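Local coordinates for protein glucose-6-phosphate isomerase (Chlamydia trachomatis D/UW-3/CX, PDB 6OTU) that catalyses the reversible isomerisation of glucose-6-phosphate to fructose-6-phosphate, a step of sugar-phosphate metabolism, at residues Thr214-Glu217 with Pro218-Glu222; His386-Phe389 with Gln390-Gln394; Gln462-Ser465 with Pro466-Gly470. One frame throughout, in Å; residues are numbered along the deposited sequence.

Contact 1: residues Thr214-Glu217 with Pro218-Glu222. With G6Q (glucose-6-phosphate), chain E.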
loop_
_atom_site.group_PDB
_atom_site.type_symbol
_atom_site.label_atom_id
_atom_site.label_comp_id
_atom_site.label_asym_id
_atom_site.label_seq_id
_atom_site.Cartn_x
_atom_site.Cartn_y
_atom_site.Cartn_z
ATOM N N THR A 214 -4.610 2.810 26.873
ATOM C CA THR A 214 -3.329 2.328 27.388
ATOM C C THR A 214 -2.304 1.947 26.310
ATOM O O THR A 214 -1.217 1.470 26.654
ATOM C CB THR A 214 -3.558 1.129 28.318
ATOM O OG1 THR A 214 -4.351 0.149 27.641
ATOM C CG2 THR A 214 -4.295 1.562 29.579
ATOM N N THR A 215 -2.612 2.128 25.026
ATOM C CA THR A 215 -1.675 1.762 23.972
ATOM C C THR A 215 -0.410 2.625 24.032
ATOM O O THR A 215 -0.477 3.840 24.226
ATOM C CB THR A 215 -2.351 1.898 22.615
ATOM O OG1 THR A 215 -3.640 1.274 22.670
ATOM C CG2 THR A 215 -1.508 1.231 21.531
ATOM N N LEU A 216 0.753 1.985 23.876
ATOM C CA LEU A 216 2.018 2.706 24.030
ATOM C C LEU A 216 2.112 3.936 23.125
ATOM O O LEU A 216 2.551 5.007 23.565
ATOM C CB LEU A 216 3.187 1.766 23.751
ATOM C CG LEU A 216 4.543 2.452 23.573
ATOM C CD1 LEU A 216 4.941 3.144 24.862
ATOM C CD2 LEU A 216 5.619 1.459 23.117
ATOM N N GLU A 217 1.696 3.805 21.848
ATOM C CA GLU A 217 1.952 4.864 20.875
ATOM C C GLU A 217 1.183 6.145 21.184
ATOM O O GLU A 217 1.814 7.209 21.316
ATOM C CB GLU A 217 1.674 4.352 19.459
ATOM C CG GLU A 217 2.678 3.353 18.956
ATOM C CD GLU A 217 2.258 1.914 19.214
ATOM O OE1 GLU A 217 2.628 1.039 18.398
ATOM O OE2 GLU A 217 1.576 1.646 20.234
ATOM N N PRO A 218 -0.151 6.132 21.288
ATOM C CA PRO A 218 -0.844 7.366 21.709
ATOM C C PRO A 218 -0.296 7.944 23.003
ATOM O O PRO A 218 -0.213 9.173 23.134
ATOM C CB PRO A 218 -2.301 6.919 21.893
ATOM C CG PRO A 218 -2.406 5.591 21.246
ATOM C CD PRO A 218 -1.064 4.977 21.211
ATOM N N ALA A 219 0.080 7.090 23.963
ATOM C CA ALA A 219 0.542 7.599 25.255
ATOM C C ALA A 219 1.896 8.280 25.126
ATOM O O ALA A 219 2.115 9.355 25.699
ATOM C CB ALA A 219 0.621 6.478 26.280
ATOM N N ALA A 220 2.821 7.673 24.381
ATOM C CA ALA A 220 4.095 8.342 24.165
ATOM C C ALA A 220 3.902 9.609 23.347
ATOM O O ALA A 220 4.525 10.638 23.627
ATOM C CB ALA A 220 5.088 7.397 23.491
ATOM N N ASN A 221 3.020 9.568 22.348
ATOM C CA ASN A 221 2.851 10.740 21.497
ATOM C C ASN A 221 2.157 11.874 22.245
ATOM O O ASN A 221 2.588 13.033 22.157
ATOM C CB ASN A 221 2.101 10.356 20.224
ATOM C CG ASN A 221 3.020 9.753 19.186
ATOM O OD1 ASN A 221 4.088 10.294 18.912
ATOM N ND2 ASN A 221 2.627 8.621 18.618
ATOM N N GLU A 222 1.089 11.558 22.995
ATOM C CA GLU A 222 0.427 12.581 23.804
ATOM C C GLU A 222 1.419 13.261 24.741
ATOM O O GLU A 222 1.421 14.494 24.867
ATOM C CB GLU A 222 -0.734 11.983 24.609
ATOM C CG GLU A 222 -1.297 12.968 25.640
ATOM C CD GLU A 222 -2.477 12.441 26.468
ATOM O OE1 GLU A 222 -2.807 11.236 26.408
ATOM O OE2 GLU A 222 -3.086 13.265 27.182
HETATM C C1 G6Q E . -8.486 -2.511 15.940
HETATM C C2 G6Q E . -7.221 -3.067 16.601
HETATM C C3 G6Q E . -6.079 -2.061 16.689
HETATM C C4 G6Q E . -6.322 -0.927 17.692
HETATM C C5 G6Q E . -5.031 -0.166 17.995
HETATM C C6 G6Q E . -5.270 1.066 18.835
HETATM O O1 G6Q E . -9.479 -3.159 15.947
HETATM O O2 G6Q E . -7.508 -3.569 17.901
HETATM O O3 G6Q E . -5.828 -1.499 15.398
HETATM O O4 G6Q E . -7.286 -0.012 17.177
HETATM O O5 G6Q E . -4.112 -1.050 18.645
HETATM O O6 G6Q E . -5.946 0.649 20.053
HETATM P P G6Q E . -6.530 1.767 21.065
HETATM O O1P G6Q E . -7.603 2.525 20.302
HETATM O O2P G6Q E . -7.094 0.959 22.227
HETATM O O3P G6Q E . -5.365 2.649 21.467
#
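P218 lays its ring obliquely across the side chain of T215, with P218 CD 3.6 Å from T215 CB and 3.8 Å from T215 CG2. T215 is the N-cap residue of helix 216-231, yet its hydroxyl does not cap. Its chi1 of -47° sets OG1 beside the backbone N, where it meets phosphate oxygen O3P of glucose-6-phosphate rather than a first-turn N-H; T215 OG1 donates to O3P at 2.5 Å. K501 NZ also bonds to this OG1. A proline fits here because the first-turn position of P218 calls for no N-H in the helix. A219 comes next; its N makes a weak bond to T215 O (3.3 Å). The next, A220 N to L216 O, is shorter at 2.8 Å, and the methyl CB of A220 stands 4.5 Å from L216 CD1. On that side L417 and K425 of the second subunit pack against A220 and L216. N221 repeats the pattern, N221 N to E217 O at 2.8 Å, while its amide ND2 donates to N186 O. E217 bends at chi2 and sends OE1 to H386 NE2 and T382 OG1 of the second subunit. With E222 N bonded to P218 O, the helix is under way, and the E222 carboxylate forms a salt bridge with R226. T215 OG1 joins G159 N, S160 OG, S210 OG, K211 N and S212 N in holding the ligand: the phosphate-binding loop and helix start after strand 204-209 in a beta-alpha-beta unit, as in SIS-type sugar-phosphate binders.

Contact 2: residues His386-Phe389 with Gln390-Gln394. With G6Q (glucose-6-phosphate), chain B.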
loop_
_atom_site.group_PDB
_atom_site.type_symbol
_atom_site.label_atom_id
_atom_site.label_comp_id
_atom_site.label_asym_id
_atom_site.label_seq_id
_atom_site.Cartn_x
_atom_site.Cartn_y
_atom_site.Cartn_z
ATOM N N HIS A 386 0.531 2.104 -14.741
ATOM C CA HIS A 386 1.910 2.340 -15.136
ATOM C C HIS A 386 2.903 1.562 -14.294
ATOM O O HIS A 386 4.117 1.697 -14.501
ATOM C CB HIS A 386 2.239 3.837 -15.063
ATOM C CG HIS A 386 1.299 4.697 -15.848
ATOM N ND1 HIS A 386 1.634 5.239 -17.070
ATOM C CD2 HIS A 386 0.025 5.087 -15.598
ATOM C CE1 HIS A 386 0.613 5.937 -17.537
ATOM N NE2 HIS A 386 -0.382 5.846 -16.672
ATOM N N SER A 387 2.424 0.748 -13.359
ATOM C CA SER A 387 3.340 0.085 -12.439
ATOM C C SER A 387 3.016 -1.397 -12.322
ATOM O O SER A 387 3.359 -2.171 -13.226
ATOM C CB SER A 387 3.323 0.775 -11.066
ATOM O OG SER A 387 2.121 0.536 -10.368
ATOM N N PHE A 388 2.363 -1.806 -11.227
ATOM C CA PHE A 388 2.200 -3.235 -10.973
ATOM C C PHE A 388 1.124 -3.875 -11.828
ATOM O O PHE A 388 1.015 -5.105 -11.826
ATOM C CB PHE A 388 1.911 -3.525 -9.488
ATOM C CG PHE A 388 0.719 -2.810 -8.929
ATOM C CD1 PHE A 388 -0.565 -3.315 -9.111
ATOM C CD2 PHE A 388 0.880 -1.658 -8.168
ATOM C CE1 PHE A 388 -1.667 -2.664 -8.573
ATOM C CE2 PHE A 388 -0.224 -0.996 -7.637
ATOM C CZ PHE A 388 -1.501 -1.504 -7.842
ATOM N N PHE A 389 0.344 -3.090 -12.574
ATOM C CA PHE A 389 -0.535 -3.711 -13.557
ATOM C C PHE A 389 0.238 -4.525 -14.588
ATOM O O PHE A 389 -0.323 -5.473 -15.147
ATOM C CB PHE A 389 -1.400 -2.659 -14.244
ATOM C CG PHE A 389 -2.768 -2.539 -13.638
ATOM C CD1 PHE A 389 -2.947 -2.763 -12.278
ATOM C CD2 PHE A 389 -3.872 -2.206 -14.416
ATOM C CE1 PHE A 389 -4.204 -2.661 -11.708
ATOM C CE2 PHE A 389 -5.128 -2.095 -13.856
ATOM C CZ PHE A 389 -5.299 -2.331 -12.497
ATOM N N GLN A 390 1.516 -4.204 -14.834
ATOM C CA GLN A 390 2.361 -5.098 -15.622
ATOM C C GLN A 390 2.204 -6.554 -15.183
ATOM O O GLN A 390 2.053 -7.451 -16.023
ATOM C CB GLN A 390 3.830 -4.686 -15.508
ATOM C CG GLN A 390 4.791 -5.726 -16.084
ATOM C CD GLN A 390 4.536 -5.994 -17.564
ATOM O OE1 GLN A 390 4.353 -5.062 -18.345
ATOM N NE2 GLN A 390 4.518 -7.262 -17.951
ATOM N N SER A 391 2.225 -6.808 -13.864
ATOM C CA SER A 391 2.141 -8.185 -13.368
ATOM C C SER A 391 0.724 -8.758 -13.463
ATOM O O SER A 391 0.555 -9.964 -13.687
ATOM C CB SER A 391 2.647 -8.258 -11.921
ATOM O OG SER A 391 2.779 -9.605 -11.528
ATOM N N LEU A 392 -0.303 -7.928 -13.295
ATOM C CA LEU A 392 -1.662 -8.424 -13.486
ATOM C C LEU A 392 -1.873 -8.894 -14.923
ATOM O O LEU A 392 -2.474 -9.947 -15.151
ATOM C CB LEU A 392 -2.676 -7.343 -13.100
ATOM C CG LEU A 392 -3.106 -7.243 -11.618
ATOM C CD1 LEU A 392 -1.967 -7.056 -10.672
ATOM C CD2 LEU A 392 -4.096 -6.113 -11.410
ATOM N N HIS A 393 -1.332 -8.150 -15.905
ATOM C CA HIS A 393 -1.527 -8.471 -17.320
ATOM C C HIS A 393 -0.625 -9.609 -17.804
ATOM O O HIS A 393 -1.020 -10.347 -18.713
ATOM C CB HIS A 393 -1.285 -7.227 -18.202
ATOM C CG HIS A 393 -2.425 -6.251 -18.207
ATOM N ND1 HIS A 393 -3.682 -6.572 -18.678
ATOM C CD2 HIS A 393 -2.499 -4.966 -17.788
ATOM C CE1 HIS A 393 -4.483 -5.531 -18.534
ATOM N NE2 HIS A 393 -3.793 -4.546 -17.989
ATOM N N GLN A 394 0.579 -9.773 -17.228
ATOM C CA GLN A 394 1.582 -10.652 -17.827
ATOM C C GLN A 394 2.435 -11.418 -16.827
ATOM O O GLN A 394 3.310 -12.177 -17.255
ATOM C CB GLN A 394 2.519 -9.861 -18.763
ATOM C CG GLN A 394 1.909 -9.481 -20.107
ATOM C CD GLN A 394 2.966 -9.021 -21.091
ATOM O OE1 GLN A 394 3.911 -8.330 -20.714
ATOM N NE2 GLN A 394 2.823 -9.412 -22.358
HETATM C C1 G6Q B . 8.494 2.781 -15.891
HETATM C C2 G6Q B . 7.206 2.572 -16.692
HETATM C C3 G6Q B . 6.127 3.610 -16.406
HETATM C C4 G6Q B . 6.448 5.009 -16.946
HETATM C C5 G6Q B . 5.208 5.903 -16.947
HETATM C C6 G6Q B . 5.530 7.336 -17.300
HETATM O O1 G6Q B . 9.447 2.119 -16.137
HETATM O O2 G6Q B . 7.477 2.545 -18.088
HETATM O O3 G6Q B . 5.896 3.694 -14.997
HETATM O O4 G6Q B . 7.460 5.623 -16.152
HETATM O O5 G6Q B . 4.245 5.362 -17.857
HETATM O O6 G6Q B . 6.193 7.337 -18.594
HETATM P P G6Q B . 6.853 8.703 -19.151
HETATM O O1P G6Q B . 7.962 9.077 -18.181
HETATM O O2P G6Q B . 7.381 8.326 -20.530
HETATM O O3P G6Q B . 5.748 9.738 -19.204
#
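L392 sends one methyl to each of two phenylalanines. The closer apolar contact is with F389, whose ring CE1 sits 3.5 Å from L392 CD2, the two side chains meeting at a slant. The other branch, L392 CD1, comes to the edge of the F388 ring, near its plane, 4.3 Å from F388 CD1. Because L392 holds CG beside its backbone N (chi1 -87°), the fork faces back toward the start of the helix.

The backbone bonds wind the chain from loop into helix. Q390 N reaches S387 O at 3.2 Å. F388 O takes two donors, S391 N at 2.9 Å and, weakly, L392 N. The first full-strength i+4 bond is H393 N to F389 O, 3.0 Å and nearly straight.

Side-chain polar contacts come next. The bent chain of Q390 sets its amide so that NE2 lies 3.0 Å from Q394 OE1, in plane and on a lone pair. Q390 NE2 also bonds G358 O, and Q390 OE1 the G496 N, both of the second subunit. H393 NE2 pairs with Q433.

Just ahead of the helix, H386 meets the open-chain sugar. Its ND1 shares a 2.7 Å hydrogen bond with O5, which lies in the ring plane at the edge, and its NE2 bonds E217 OE1 of the second subunit. The sugar's O3 donates to the H386 carbonyl oxygen. This is consistent with the part the family's histidine plays in ring opening.

The short helix 389-394 is packed against helix 422-439, through Q433, A436 and L437, and against strand 401-406, where F389 touches F403 and L392 touches V401.

Contact 3: residues Gln462-Ser465 with Pro466-Gly470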
loop_
_atom_site.group_PDB
_atom_site.type_symbol
_atom_site.label_atom_id
_atom_site.label_comp_id
_atom_site.label_asym_id
_atom_site.label_seq_id
_atom_site.Cartn_x
_atom_site.Cartn_y
_atom_site.Cartn_z
ATOM N N GLN A 462 -22.211 8.028 -8.586
ATOM C CA GLN A 462 -22.166 9.281 -9.349
ATOM C C GLN A 462 -20.970 10.139 -8.947
ATOM O O GLN A 462 -20.275 10.711 -9.797
ATOM C CB GLN A 462 -23.446 10.089 -9.142
ATOM C CG GLN A 462 -24.602 9.646 -9.969
ATOM C CD GLN A 462 -24.315 9.708 -11.445
ATOM O OE1 GLN A 462 -23.539 10.542 -11.920
ATOM N NE2 GLN A 462 -24.947 8.818 -12.189
ATOM N N GLN A 463 -20.746 10.280 -7.645
ATOM C CA GLN A 463 -19.738 11.205 -7.162
ATOM C C GLN A 463 -19.428 10.820 -5.729
ATOM O O GLN A 463 -20.321 10.413 -4.985
ATOM C CB GLN A 463 -20.234 12.658 -7.271
ATOM C CG GLN A 463 -19.271 13.746 -6.846
ATOM C CD GLN A 463 -19.947 15.108 -6.698
ATOM O OE1 GLN A 463 -20.941 15.240 -5.986
ATOM N NE2 GLN A 463 -19.416 16.120 -7.376
ATOM N N LEU A 464 -18.152 10.887 -5.376
ATOM C CA LEU A 464 -17.744 10.674 -4.001
ATOM C C LEU A 464 -18.257 11.830 -3.151
ATOM O O LEU A 464 -18.134 12.997 -3.527
ATOM C CB LEU A 464 -16.216 10.553 -3.915
ATOM C CG LEU A 464 -15.565 10.246 -2.556
ATOM C CD1 LEU A 464 -16.184 9.017 -1.894
ATOM C CD2 LEU A 464 -14.060 10.079 -2.694
ATOM N N SER A 465 -18.850 11.500 -2.016
ATOM C CA SER A 465 -19.467 12.484 -1.138
ATOM C C SER A 465 -19.384 11.947 0.284
ATOM O O SER A 465 -18.990 10.795 0.497
ATOM C CB SER A 465 -20.923 12.733 -1.536
ATOM O OG SER A 465 -21.676 11.541 -1.361
ATOM N N PRO A 466 -19.721 12.772 1.282
ATOM C CA PRO A 466 -19.837 12.218 2.647
ATOM C C PRO A 466 -20.747 11.002 2.714
ATOM O O PRO A 466 -20.370 9.977 3.291
ATOM C CB PRO A 466 -20.389 13.402 3.458
ATOM C CG PRO A 466 -19.843 14.599 2.757
ATOM C CD PRO A 466 -19.765 14.245 1.279
ATOM N N ARG A 467 -21.939 11.084 2.121
ATOM C CA ARG A 467 -22.877 9.963 2.168
ATOM C C ARG A 467 -22.286 8.722 1.505
ATOM O O ARG A 467 -22.280 7.629 2.090
ATOM C CB ARG A 467 -24.193 10.353 1.493
ATOM C CG ARG A 467 -25.203 9.232 1.512
ATOM C CD ARG A 467 -26.595 9.659 1.085
ATOM N NE ARG A 467 -27.504 8.516 1.162
ATOM C CZ ARG A 467 -28.438 8.356 2.096
ATOM N NH1 ARG A 467 -28.617 9.283 3.040
ATOM N NH2 ARG A 467 -29.210 7.275 2.077
ATOM N N ILE A 468 -21.753 8.888 0.287
ATOM C CA ILE A 468 -21.195 7.766 -0.461
ATOM C C ILE A 468 -19.972 7.191 0.254
ATOM O O ILE A 468 -19.773 5.969 0.280
ATOM C CB ILE A 468 -20.871 8.201 -1.904
ATOM C CG1 ILE A 468 -22.156 8.483 -2.683
ATOM C CG2 ILE A 468 -20.035 7.139 -2.612
ATOM C CD1 ILE A 468 -22.999 7.243 -2.963
ATOM N N ALA A 469 -19.131 8.054 0.839
ATOM C CA ALA A 469 -18.029 7.567 1.667
ATOM C C ALA A 469 -18.541 6.677 2.793
ATOM O O ALA A 469 -17.977 5.606 3.054
ATOM C CB ALA A 469 -17.229 8.735 2.248
ATOM N N GLY A 470 -19.619 7.096 3.459
ATOM C CA GLY A 470 -20.196 6.272 4.512
ATOM C C GLY A 470 -20.751 4.957 3.997
ATOM O O GLY A 470 -20.604 3.919 4.642
#
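The flat group at the centre of this turn is the S465-P466 peptide. A469 approaches its carbonyl oxygen from a little off the plane: A469 N lies 2.8 Å from S465 O, tilted 22° from the carbonyl plane, and the methyl CB of A469 sits 3.2 Å from the same oxygen. On the nitrogen side of this peptide the P466 ring has its CD beside S465 CB, a closeness set by the covalent link itself. The ring then packs on M171 of helix 162-172 and on E292 of helix 287-303. The Q463 amide bonds to N409, its NE2 donating to N409 O, while the Q463 backbone oxygen stays with the turn.

S465 supplies the main polar link. Its OG sits between the backbone N and the carbonyl carbon (chi1 64°), which brings the oxygen over the first turn of the helix to accept from I468 N. S465 OG to I468 N measures 3.1 Å, and the bond is almost straight at 168°. Serine thus takes two N-H groups of the first turn, one with its hydroxyl and one with its carbonyl. I468 CG1 lies alongside, 3.4 Å from S465 OG and 3.5 Å from Q463 O.

L464 adds the apolar part: its CD1 lies 4.3 Å from I468 CG2 and equally far from A469 CB. L464 and I468 both continue onto F406 of strand 401-406, while A469 packs on M167 and M171 of helix 162-172.

The arrangement is a serine N-cap with proline as the first helical residue, and leucine and alanine occupy the two positions of a hydrophobic staple. It starts helix 466-487 after the short loop 462-465 that follows strand 456-461 of the six-stranded mixed sheet, well away from the annotated sites.

Contacts 1 and 2 lie far apart within one chain, about 40 Å between centres and 26 Å between nearest atoms, yet the dimer brings them together. Each pocket takes 214-217 from one subunit and 386-389 from the other, so each bound sugar phosphate meets T215 at its phosphate and H386 of the partner at O3 and O5. E217 of contact 1 also bonds H386 of contact 2 in the second subunit, so the two meet directly across the interface. The T215 side chain is about 3 Å from that of K501 and about 11 Å from that of E355, probably the proton donor. Contact 3 belongs to neither pocket, centred about 33 and 29 Å from the centres of contacts 1 and 2.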